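Local coordinates for intracellular serine protease (Bacillus licheniformis, PDB 4ZOQ), which is a subtilisin-like serine protease associated with class II lanthipeptides and cleaves peptide bonds in a sequence-specific manner, at residues V45-I50 against G92-I97; A283-L288 against G329-Y334; Y36-G41 against Q335-M340. One frame throughout, in Å; residues are numbered along the deposited sequence.

Contact 1. Residues V45-I50 against G92-I97; sequences VKVALI and GMINII
Ile94 of helix 86-97, the residue that touches Val47 and Leu49, sits on a turn closed by a short backbone bond, Ile96 N to Gly92 O at 2.8 Å. Across the contact itself everything is hydrocarbon, and a single methyl does the work. Ile94 CD1 reaches the strand between two side chains, 3.7 Å from Val47 CG1 and 4.0 Å from Leu49 CD1. With Ile94 CG1 anti to the carbonyl carbon (chi1 -65°) and the chain extended beyond it (chi2 155°), the methyl stands well out from the helix. The nearest CA atoms, Val47 CA and Ile94 CA, are 8.3 Å apart, a gap these side chains fill. Val47 and Ile94 slide past each other in opposite senses, while Leu49 comes in at a slant and offers one branch of its fork.

The strand side is held by its neighbours: Val47 hydrogen-bonds through its backbone with Thr102 and Thr104 of strand 102-110, and Ile103 of that strand also packs on Ile94. Ala48, between the two touching residues, points from the other face of the sheet and meets Tyr106 and His131. This is a helix laid on the largely parallel central sheet of a subtilisin-like fold. Leu49 lies close to Asp51 and helix 86-97 begins at His86, both predicted members of the charge relay system, so the packing joins the elements that carry them.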
loop_
_atom_site.group_PDB
_atom_site.type_symbol
_atom_site.label_atom_id
_atom_site.label_comp_id
_atom_site.label_asym_id
_atom_site.label_seq_id
_atom_site.Cartn_x
_atom_site.Cartn_y
_atom_site.Cartn_z
ATOM N N VAL B 45 -0.126 -15.635 8.174
ATOM C CA VAL B 45 -0.526 -14.838 7.018
ATOM C C VAL B 45 0.275 -13.536 7.071
ATOM O O VAL B 45 0.305 -12.855 8.097
ATOM C CB VAL B 45 -2.035 -14.529 6.994
ATOM C CG1 VAL B 45 -2.338 -13.359 6.056
ATOM C CG2 VAL B 45 -2.834 -15.778 6.656
ATOM N N LYS B 46 0.967 -13.206 5.989
ATOM C CA LYS B 46 1.897 -12.073 6.033
ATOM C C LYS B 46 1.469 -10.969 5.057
ATOM O O LYS B 46 1.190 -11.233 3.871
ATOM C CB LYS B 46 3.337 -12.531 5.701
ATOM C CG LYS B 46 3.945 -13.471 6.732
ATOM C CD LYS B 46 5.440 -13.702 6.499
ATOM C CE LYS B 46 5.708 -14.564 5.276
ATOM N NZ LYS B 46 7.190 -14.638 5.041
ATOM N N VAL B 47 1.430 -9.743 5.560
ATOM C CA VAL B 47 1.119 -8.568 4.753
ATOM C C VAL B 47 2.391 -7.750 4.580
ATOM O O VAL B 47 3.026 -7.356 5.562
ATOM C CB VAL B 47 0.001 -7.698 5.399
ATOM C CG1 VAL B 47 -0.235 -6.423 4.608
ATOM C CG2 VAL B 47 -1.299 -8.506 5.555
ATOM N N ALA B 48 2.778 -7.524 3.329
ATOM C CA ALA B 48 3.962 -6.734 3.028
ATOM C C ALA B 48 3.624 -5.243 3.028
ATOM O O ALA B 48 2.686 -4.801 2.376
ATOM C CB ALA B 48 4.554 -7.146 1.713
ATOM N N LEU B 49 4.387 -4.492 3.801
ATOM C CA LEU B 49 4.199 -3.068 3.962
ATOM C C LEU B 49 5.227 -2.287 3.152
ATOM O O LEU B 49 6.317 -2.013 3.655
ATOM C CB LEU B 49 4.338 -2.698 5.433
ATOM C CG LEU B 49 4.030 -1.230 5.736
ATOM C CD1 LEU B 49 2.551 -1.030 5.972
ATOM C CD2 LEU B 49 4.870 -0.708 6.913
ATOM N N ILE B 50 4.908 -1.945 1.903
ATOM C CA ILE B 50 5.857 -1.199 1.068
ATOM C C ILE B 50 5.678 0.283 1.340
ATOM O O ILE B 50 4.821 0.935 0.752
ATOM C CB ILE B 50 5.664 -1.487 -0.436
ATOM C CG1 ILE B 50 5.841 -2.971 -0.698
ATOM C CG2 ILE B 50 6.630 -0.687 -1.267
ATOM C CD1 ILE B 50 5.777 -3.341 -2.070
ATOM N N GLY B 92 -0.722 0.532 11.235
ATOM C CA GLY B 92 -1.786 0.515 12.208
ATOM C C GLY B 92 -3.131 0.219 11.579
ATOM O O GLY B 92 -3.966 -0.436 12.204
ATOM N N MET B 93 -3.341 0.625 10.332
ATOM C CA MET B 93 -4.647 0.368 9.754
ATOM C C MET B 93 -4.801 -1.110 9.415
ATOM O O MET B 93 -5.905 -1.657 9.534
ATOM C CB MET B 93 -4.898 1.222 8.525
ATOM C CG MET B 93 -4.877 2.702 8.796
ATOM S SD MET B 93 -5.723 3.150 10.302
ATOM C CE MET B 93 -6.396 4.772 9.833
ATOM N N ILE B 94 -3.717 -1.770 9.010
ATOM C CA ILE B 94 -3.771 -3.208 8.845
ATOM C C ILE B 94 -4.024 -3.846 10.200
ATOM O O ILE B 94 -4.845 -4.759 10.338
ATOM C CB ILE B 94 -2.453 -3.806 8.310
ATOM C CG1 ILE B 94 -2.128 -3.345 6.894
ATOM C CG2 ILE B 94 -2.471 -5.339 8.407
ATOM C CD1 ILE B 94 -0.650 -3.406 6.633
ATOM N N ASN B 95 -3.276 -3.383 11.202
ATOM C CA ASN B 95 -3.330 -4.009 12.518
ATOM C C ASN B 95 -4.679 -3.899 13.240
ATOM O O ASN B 95 -5.142 -4.870 13.830
ATOM C CB ASN B 95 -2.247 -3.428 13.417
ATOM C CG ASN B 95 -2.217 -4.087 14.768
ATOM O OD1 ASN B 95 -1.889 -5.263 14.883
ATOM N ND2 ASN B 95 -2.607 -3.350 15.793
ATOM N N ILE B 96 -5.311 -2.725 13.193
ATOM C CA ILE B 96 -6.536 -2.506 13.963
ATOM C C ILE B 96 -7.664 -3.430 13.473
ATOM O O ILE B 96 -8.496 -3.850 14.267
ATOM C CB ILE B 96 -6.981 -1.021 13.926
ATOM C CG1 ILE B 96 -8.005 -0.753 15.015
ATOM C CG2 ILE B 96 -7.489 -0.590 12.553
ATOM C CD1 ILE B 96 -7.488 -0.936 16.434
ATOM N N ILE B 97 -7.628 -3.805 12.191
ATOM C CA ILE B 97 -8.592 -4.743 11.617
ATOM C C ILE B 97 -8.177 -6.215 11.791
ATOM O O ILE B 97 -9.008 -7.079 12.129
ATOM C CB ILE B 97 -8.786 -4.445 10.092
ATOM C CG1 ILE B 97 -9.682 -3.214 9.932
ATOM C CG2 ILE B 97 -9.405 -5.629 9.380
ATOM C CD1 ILE B 97 -9.507 -2.495 8.676
#

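Contact 2. Residues A283-L288 against G329-Y334; sequences AGTAAL and GEVRAY
Thr285 meets Val331 and Ala333 with no ring or other flat side-chain group between them. The phenol of Tyr334 and the guanidinium of Arg332 belong to side chains that leave the backbone away from helix 275-297, so methyls, a hydroxyl and a backbone carbon make up the surface where the two segments meet. Thr285 and Val331 approach tip to tip, Thr285 OG1 standing 3.6 Å from Val331 CG1. The other branch of the threonine, CG2, turns to the start of the last helix and lies 3.6 Å from Ala333 CA, while OG1 is also 3.7 Å from Ala333 CB. One turn further along, Leu288 adds its CD1 branch at 4.2 Å from Ala333 CB.

The torsion of Thr285 (chi1 -57°) sets OG1 beside its own backbone N, where it hydrogen-bonds to the carbonyl O of Gln281, one turn back in the same helix. Arg332 occupies the N-cap position of helix 333-338, and the N-H of Ala333 is taken by Gln29 OE1. Ile97 of helix 86-97 packs against Thr285, Leu288 and Ala333 together. Were Thr285 an alanine, the loss of OG1 and CG2 would probably leave a gap facing Val331 CG1 and Ala333 and Gln281 O without its side-chain donor. Because the hydroxyl spends its hydrogen bond inside its own helix, Thr285 presents itself to Val331 and Ala333 much as an apolar, branched side chain would, and the cohesion across the interface rests on van der Waals fit.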
loop_
_atom_site.group_PDB
_atom_site.type_symbol
_atom_site.label_atom_id
_atom_site.label_comp_id
_atom_site.label_asym_id
_atom_site.label_seq_id
_atom_site.Cartn_x
_atom_site.Cartn_y
_atom_site.Cartn_z
ATOM N N ALA B 283 -6.415 -4.126 2.738
ATOM C CA ALA B 283 -5.382 -5.142 2.825
ATOM C C ALA B 283 -5.568 -5.952 4.122
ATOM O O ALA B 283 -5.510 -7.197 4.097
ATOM C CB ALA B 283 -4.000 -4.517 2.765
ATOM N N GLY B 284 -5.838 -5.242 5.230
ATOM C CA GLY B 284 -6.097 -5.871 6.515
ATOM C C GLY B 284 -7.301 -6.789 6.444
ATOM O O GLY B 284 -7.264 -7.920 6.946
ATOM N N THR B 285 -8.349 -6.321 5.769
ATOM C CA THR B 285 -9.545 -7.134 5.579
ATOM C C THR B 285 -9.226 -8.375 4.731
ATOM O O THR B 285 -9.699 -9.481 5.030
ATOM C CB THR B 285 -10.685 -6.352 4.898
ATOM O OG1 THR B 285 -11.001 -5.173 5.662
ATOM C CG2 THR B 285 -11.938 -7.244 4.789
ATOM N N ALA B 286 -8.403 -8.206 3.698
ATOM C CA ALA B 286 -8.005 -9.348 2.868
ATOM C C ALA B 286 -7.267 -10.411 3.686
ATOM O O ALA B 286 -7.517 -11.616 3.538
ATOM C CB ALA B 286 -7.142 -8.893 1.714
ATOM N N ALA B 287 -6.352 -9.954 4.541
ATOM C CA ALA B 287 -5.611 -10.850 5.430
ATOM C C ALA B 287 -6.589 -11.569 6.364
ATOM O O ALA B 287 -6.404 -12.745 6.679
ATOM C CB ALA B 287 -4.555 -10.085 6.224
ATOM N N LEU B 288 -7.646 -10.883 6.778
ATOM C CA LEU B 288 -8.634 -11.558 7.619
ATOM C C LEU B 288 -9.355 -12.690 6.873
ATOM O O LEU B 288 -9.554 -13.768 7.434
ATOM C CB LEU B 288 -9.658 -10.565 8.172
ATOM C CG LEU B 288 -9.257 -9.739 9.389
ATOM C CD1 LEU B 288 -10.501 -9.016 9.936
ATOM C CD2 LEU B 288 -8.621 -10.647 10.458
ATOM N N GLY B 329 -17.516 -0.307 -4.036
ATOM C CA GLY B 329 -18.077 0.253 -2.813
ATOM C C GLY B 329 -17.162 0.179 -1.595
ATOM O O GLY B 329 -15.948 -0.127 -1.690
ATOM N N GLU B 330 -17.743 0.444 -0.432
ATOM C CA GLU B 330 -16.977 0.458 0.804
ATOM C C GLU B 330 -16.809 -0.917 1.402
ATOM O O GLU B 330 -17.795 -1.643 1.623
ATOM C CB GLU B 330 -17.640 1.350 1.830
ATOM C CG GLU B 330 -16.858 1.482 3.130
ATOM C CD GLU B 330 -17.545 2.456 4.054
ATOM O OE1 GLU B 330 -18.463 3.133 3.559
ATOM O OE2 GLU B 330 -17.160 2.595 5.232
ATOM N N VAL B 331 -15.548 -1.294 1.585
ATOM C CA VAL B 331 -15.188 -2.529 2.259
ATOM C C VAL B 331 -15.553 -2.511 3.745
ATOM O O VAL B 331 -15.300 -1.544 4.435
ATOM C CB VAL B 331 -13.664 -2.824 2.110
ATOM C CG1 VAL B 331 -13.218 -3.944 3.071
ATOM C CG2 VAL B 331 -13.358 -3.186 0.674
ATOM N N ARG B 332 -16.148 -3.590 4.224
ATOM C CA ARG B 332 -16.454 -3.747 5.650
ATOM C C ARG B 332 -16.021 -5.131 6.076
ATOM O O ARG B 332 -16.603 -6.136 5.638
ATOM C CB ARG B 332 -17.939 -3.525 5.941
ATOM C CG ARG B 332 -18.418 -2.083 5.688
ATOM C CD ARG B 332 -19.943 -2.040 5.777
ATOM N NE ARG B 332 -20.509 -2.923 4.751
ATOM C CZ ARG B 332 -21.811 -3.126 4.551
ATOM N NH1 ARG B 332 -22.699 -2.510 5.335
ATOM N NH2 ARG B 332 -22.217 -3.955 3.575
ATOM N N ALA B 333 -14.998 -5.195 6.925
ATOM C CA ALA B 333 -14.418 -6.483 7.314
ATOM C C ALA B 333 -15.449 -7.449 7.912
ATOM O O ALA B 333 -15.442 -8.622 7.556
ATOM C CB ALA B 333 -13.281 -6.261 8.305
ATOM N N TYR B 334 -16.337 -6.974 8.795
ATOM C CA TYR B 334 -17.308 -7.892 9.422
ATOM C C TYR B 334 -18.272 -8.458 8.389
ATOM O O TYR B 334 -18.697 -9.591 8.504
ATOM C CB TYR B 334 -18.091 -7.217 10.560
ATOM C CG TYR B 334 -19.175 -6.282 10.101
ATOM C CD1 TYR B 334 -18.892 -4.929 9.860
ATOM C CD2 TYR B 334 -20.485 -6.740 9.909
ATOM C CE1 TYR B 334 -19.876 -4.061 9.432
ATOM C CE2 TYR B 334 -21.471 -5.888 9.493
ATOM C CZ TYR B 334 -21.164 -4.539 9.254
ATOM O OH TYR B 334 -22.141 -3.669 8.835
#

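Contact 3. Residues Y36-G41 against Q335-M340; sequences YQIERG and QALKMM
Leu337 reaches out from the C-terminal helix and puts its forked end against the 36-41 loop. Its CD1 methyl does most of the touching, 4.0 Å from Ile38 CG2 and 4.0 Å from Glu39 CB, while CD2 comes to 4.1 Å of the same Glu39 CB. The fork thus meets the aliphatic root of the glutamate with both methyls. Ile38 and Leu337 slide past each other in opposite directions: CG2 of the isoleucine makes the contact and the longer branch leads away from the helix. Ile38 is solvent-exposed at the margin, whereas Glu39 and Leu337 are buried.

What fixes the glutamate comes next. Its CG is anti to the backbone N (chi1 178°), and a bend at the following bond (chi2 58°) folds the carboxylate away from Leu337 and onward along the loop, towards Gly41. There OE1 accepts the backbone N-H of Gly41 on its anti lone pair, at 2.8 Å from Gly41 N to Glu39 OE1 and with a bent N-H...O angle of 137°. The other oxygen, OE2, lies close to a carboxylate oxygen of Glu295, a like-charge pairing that could favour a shared proton or a raised pKa. On the helix, Lys338 NZ bonds in the carbonyl plane to Gln335 OE1 at 3.2 Å, and Met340 N bonds to Leu337 O at 3.0 Å.

Further out, a salt bridge from Arg40 to Asp100 and the bonds of the Tyr36 hydroxyl to Ile96 O and Ala10 N tie down the loop. Helix 275-297 lies under both segments, Glu292 touching Glu39, Leu337 and Met340, while Ser313, from helix 303-313, packs on Gln335 and Ala336; the loop itself runs from helix 24-30 to strand 46-51.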
loop_
_atom_site.group_PDB
_atom_site.type_symbol
_atom_site.label_atom_id
_atom_site.label_comp_id
_atom_site.label_asym_id
_atom_site.label_seq_id
_atom_site.Cartn_x
_atom_site.Cartn_y
_atom_site.Cartn_z
ATOM N N TYR B 36 -12.922 -9.502 16.196
ATOM C CA TYR B 36 -11.771 -10.032 16.935
ATOM C C TYR B 36 -12.046 -11.411 17.473
ATOM O O TYR B 36 -11.122 -12.191 17.663
ATOM C CB TYR B 36 -11.366 -9.146 18.110
ATOM C CG TYR B 36 -10.775 -7.798 17.749
ATOM C CD1 TYR B 36 -10.474 -7.460 16.427
ATOM C CD2 TYR B 36 -10.569 -6.843 18.729
ATOM C CE1 TYR B 36 -9.958 -6.209 16.105
ATOM C CE2 TYR B 36 -10.058 -5.587 18.418
ATOM C CZ TYR B 36 -9.756 -5.275 17.111
ATOM O OH TYR B 36 -9.234 -4.037 16.814
ATOM N N GLN B 37 -13.304 -11.708 17.766
ATOM C CA GLN B 37 -13.652 -13.047 18.229
ATOM C C GLN B 37 -14.151 -13.943 17.093
ATOM O O GLN B 37 -14.417 -15.106 17.317
ATOM C CB GLN B 37 -14.653 -12.990 19.390
ATOM C CG GLN B 37 -16.017 -12.516 19.006
ATOM C CD GLN B 37 -17.037 -12.609 20.134
ATOM O OE1 GLN B 37 -18.017 -11.880 20.151
ATOM N NE2 GLN B 37 -16.887 -13.603 20.977
ATOM N N ILE B 38 -14.267 -13.400 15.882
ATOM C CA ILE B 38 -14.641 -14.187 14.709
ATOM C C ILE B 38 -13.367 -14.628 13.988
ATOM O O ILE B 38 -13.184 -15.802 13.684
ATOM C CB ILE B 38 -15.526 -13.380 13.720
ATOM C CG1 ILE B 38 -16.754 -12.764 14.416
ATOM C CG2 ILE B 38 -15.937 -14.252 12.524
ATOM C CD1 ILE B 38 -17.661 -13.795 15.026
ATOM N N GLU B 39 -12.488 -13.674 13.715
ATOM C CA GLU B 39 -11.214 -13.954 13.090
ATOM C C GLU B 39 -10.302 -12.777 13.383
ATOM O O GLU B 39 -10.464 -11.672 12.857
ATOM C CB GLU B 39 -11.355 -14.200 11.578
ATOM C CG GLU B 39 -10.012 -14.463 10.871
ATOM C CD GLU B 39 -9.256 -15.668 11.468
ATOM O OE1 GLU B 39 -8.170 -15.463 12.058
ATOM O OE2 GLU B 39 -9.724 -16.815 11.338
ATOM N N ARG B 40 -9.275 -13.059 14.163
ATOM C CA ARG B 40 -8.349 -12.041 14.598
ATOM C C ARG B 40 -7.131 -12.019 13.685
ATOM O O ARG B 40 -6.246 -11.181 13.861
ATOM C CB ARG B 40 -7.960 -12.306 16.056
ATOM C CG ARG B 40 -7.706 -11.075 16.899
ATOM C CD ARG B 40 -7.657 -11.415 18.410
ATOM N NE ARG B 40 -7.531 -10.194 19.199
ATOM C CZ ARG B 40 -6.383 -9.534 19.352
ATOM N NH1 ARG B 40 -5.274 -10.002 18.793
ATOM N NH2 ARG B 40 -6.333 -8.422 20.068
ATOM N N GLY B 41 -7.089 -12.950 12.720
ATOM C CA GLY B 41 -5.948 -13.084 11.825
ATOM C C GLY B 41 -4.930 -14.134 12.242
ATOM O O GLY B 41 -4.778 -14.435 13.436
ATOM N N GLN B 335 -18.599 -7.670 7.371
ATOM C CA GLN B 335 -19.479 -8.146 6.317
ATOM C C GLN B 335 -18.756 -9.192 5.489
ATOM O O GLN B 335 -19.348 -10.177 5.066
ATOM C CB GLN B 335 -19.923 -7.014 5.399
ATOM C CG GLN B 335 -20.987 -6.111 5.953
ATOM C CD GLN B 335 -22.289 -6.815 6.280
ATOM O OE1 GLN B 335 -22.501 -7.996 5.936
ATOM N NE2 GLN B 335 -23.215 -6.057 6.881
ATOM N N ALA B 336 -17.467 -8.948 5.252
ATOM C CA ALA B 336 -16.632 -9.886 4.509
ATOM C C ALA B 336 -16.645 -11.256 5.161
ATOM O O ALA B 336 -16.849 -12.274 4.490
ATOM C CB ALA B 336 -15.189 -9.360 4.409
ATOM N N LEU B 337 -16.456 -11.271 6.475
ATOM C CA LEU B 337 -16.425 -12.518 7.244
ATOM C C LEU B 337 -17.841 -13.110 7.310
ATOM O O LEU B 337 -18.028 -14.332 7.257
ATOM C CB LEU B 337 -15.847 -12.273 8.653
ATOM C CG LEU B 337 -14.369 -11.857 8.772
ATOM C CD1 LEU B 337 -14.029 -11.552 10.193
ATOM C CD2 LEU B 337 -13.422 -12.944 8.261
ATOM N N LYS B 338 -18.834 -12.231 7.375
ATOM C CA LYS B 338 -20.216 -12.674 7.502
ATOM C C LYS B 338 -20.661 -13.389 6.228
ATOM O O LYS B 338 -21.466 -14.331 6.276
ATOM C CB LYS B 338 -21.125 -11.482 7.790
ATOM C CG LYS B 338 -22.543 -11.812 8.164
ATOM C CD LYS B 338 -23.402 -10.535 8.154
ATOM C CE LYS B 338 -24.578 -10.670 7.189
ATOM N NZ LYS B 338 -25.255 -9.363 6.922
ATOM N N MET B 339 -20.094 -13.008 5.091
ATOM C CA MET B 339 -20.467 -13.727 3.876
ATOM C C MET B 339 -19.689 -14.991 3.633
ATOM O O MET B 339 -19.893 -15.644 2.622
ATOM C CB MET B 339 -20.348 -12.876 2.644
ATOM C CG MET B 339 -21.468 -11.900 2.474
ATOM S SD MET B 339 -21.459 -11.506 0.718
ATOM C CE MET B 339 -19.774 -12.036 0.281
ATOM N N MET B 340 -18.812 -15.344 4.561
ATOM C CA MET B 340 -18.088 -16.599 4.453
ATOM C C MET B 340 -18.777 -17.704 5.259
ATOM O O MET B 340 -18.282 -18.835 5.333
ATOM C CB MET B 340 -16.645 -16.419 4.936
ATOM C CG MET B 340 -15.798 -15.526 4.078
ATOM S SD MET B 340 -14.163 -15.331 4.822
ATOM C CE MET B 340 -13.467 -16.948 4.469
#

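The three contacts run from the sheet outward to the end of the chain. Contact 1 and contact 2 have centres about 11 Å apart and meet where Val47 CG2 packs on Ala287 CB at 3.7 Å; contact 2 and contact 3 are about 9 Å apart and share helix 333-338, with Leu288 also packing against the 36-41 loop. Contacts 1 and 3 are about 16 Å apart, and the 36-41 loop also reaches residues 92-97. Along the chain contact 3 encloses the other two, which follow in series. The C-terminal helix is thereby brought back to a loop just before the first sheet strand, with helix 275-297 between it and the sheet.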